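Local coordinates for type IV pilus assembly protein PilF (Thermus thermophilus HB8, PDB 5OIU), which hydrolyses ATP as a hexameric AAA+ motor to power the assembly of type IV pili, at the interface of chains A and B. Numbering follows the deposited sequence. Chains: chain A/B, Type IV pilus assembly protein PilF.

The interface of chains A and B. Residues chain A 227, 231, 234-235, 264; chain B 385-386, 389.
A water links A:Asn264 to B:Leu385 across the seam between the two subunits: it lies 2.8 Å from the side-chain carbonyl oxygen OD1 of A:Asn264 and 2.7 Å from the backbone carbonyl O of B:Leu385. The amide nitrogen ND2 of A:Asn264 makes at most a weak contact with the same water. OD1 also lies against the leucine side chain, 3.4 Å from the methyl CD2 of B:Leu385.

Beside this bridge, the methyl CD1 of A:Leu234 lies over CB of B:Leu385 at 3.9 Å, while CB of A:Leu234 meets the small methyl of B:Ala386. The short side chain of B:Ala386 probably allows helix 381-387 to approach the C-terminal end of helix 223-235 of chain A this closely.

B:Ile389, just past helix 381-387, reaches helix 223-235 with two branches. Its CD1 comes within 3.7 Å of CB of A:Glu231. With CG of A:Glu231 anti to the backbone N (chi1 -175°), the acid's chain runs past B:Ala386, and CG touches that residue's backbone O at 3.4 Å. The other branch, CG2, lies beside the aliphatic chain of A:Lys227, 3.8 Å from CE. A bend at chi3 (128°) places CE beside this methyl; the position of the terminal amine NZ is doubtful. With an alanine at A:Lys227, CG2 of B:Ile389 would probably lose the methylene cover from CG to CE, leaving that methyl less supported and the isoleucine freer to turn.

The patch is thus mainly apolar packing with a water-mediated link at one side, and it sets the C-terminal segment of one PilF subunit against two helices of its neighbour. Such contacts probably contribute to holding adjacent subunits together in the hexameric ATPase motor.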
# COMPACT_ATOMS: atom_id res chain seq x y z
N LYS A 227 -8.36 -25.98 -5.13
CA LYS A 227 -9.60 -25.48 -5.71
C LYS A 227 -9.69 -25.81 -7.20
O LYS A 227 -10.79 -26.08 -7.71
CB LYS A 227 -9.74 -23.98 -5.43
CG LYS A 227 -9.94 -23.64 -3.93
CD LYS A 227 -10.16 -22.14 -3.73
CE LYS A 227 -11.42 -21.80 -2.92
NZ LYS A 227 -12.65 -22.72 -3.08
N GLU A 231 -12.36 -27.98 -9.06
CA GLU A 231 -13.04 -27.46 -10.25
C GLU A 231 -13.00 -28.48 -11.39
O GLU A 231 -13.98 -28.65 -12.12
CB GLU A 231 -12.39 -26.16 -10.69
CG GLU A 231 -13.08 -25.48 -11.84
CD GLU A 231 -12.29 -24.32 -12.38
OE1 GLU A 231 -12.40 -24.06 -13.60
OE2 GLU A 231 -11.55 -23.67 -11.60
N LEU A 234 -15.77 -31.11 -10.57
CA LEU A 234 -17.11 -30.58 -10.79
C LEU A 234 -17.40 -30.41 -12.27
O LEU A 234 -18.55 -30.50 -12.70
CB LEU A 234 -17.26 -29.24 -10.06
CG LEU A 234 -17.11 -29.35 -8.55
CD1 LEU A 234 -16.91 -27.98 -7.92
CD2 LEU A 234 -18.30 -30.08 -7.93
N THR A 235 -16.35 -30.20 -13.07
CA THR A 235 -16.49 -29.98 -14.50
C THR A 235 -16.82 -31.27 -15.24
O THR A 235 -17.37 -31.20 -16.34
CB THR A 235 -15.19 -29.36 -15.04
OG1 THR A 235 -14.92 -28.15 -14.32
CG2 THR A 235 -15.30 -29.04 -16.53
N ASN A 264 -18.79 -27.85 -2.25
CA ASN A 264 -17.97 -28.29 -3.37
C ASN A 264 -17.35 -29.66 -3.12
O ASN A 264 -17.33 -30.51 -4.01
CB ASN A 264 -16.88 -27.25 -3.65
CG ASN A 264 -17.42 -25.95 -4.24
OD1 ASN A 264 -18.51 -25.91 -4.83
ND2 ASN A 264 -16.64 -24.88 -4.09
N LEU B 385 -21.39 -24.71 -9.56
CA LEU B 385 -20.29 -24.86 -8.63
C LEU B 385 -18.96 -24.80 -9.36
O LEU B 385 -17.99 -24.21 -8.86
CB LEU B 385 -20.42 -26.17 -7.85
CG LEU B 385 -21.63 -26.24 -6.93
CD1 LEU B 385 -21.66 -27.57 -6.24
CD2 LEU B 385 -21.57 -25.10 -5.92
N ALA B 386 -18.90 -25.38 -10.56
CA ALA B 386 -17.64 -25.39 -11.30
C ALA B 386 -17.17 -23.98 -11.62
O ALA B 386 -15.97 -23.68 -11.51
CB ALA B 386 -17.79 -26.23 -12.57
N ILE B 389 -15.71 -20.69 -8.26
CA ILE B 389 -14.71 -20.89 -7.22
C ILE B 389 -13.66 -19.79 -7.28
O ILE B 389 -12.90 -19.69 -8.26
CB ILE B 389 -14.02 -22.25 -7.33
CG1 ILE B 389 -15.00 -23.33 -7.75
CG2 ILE B 389 -13.44 -22.61 -6.00
CD1 ILE B 389 -14.30 -24.61 -7.96
O HOH W 1 -18.60 -23.53 -6.28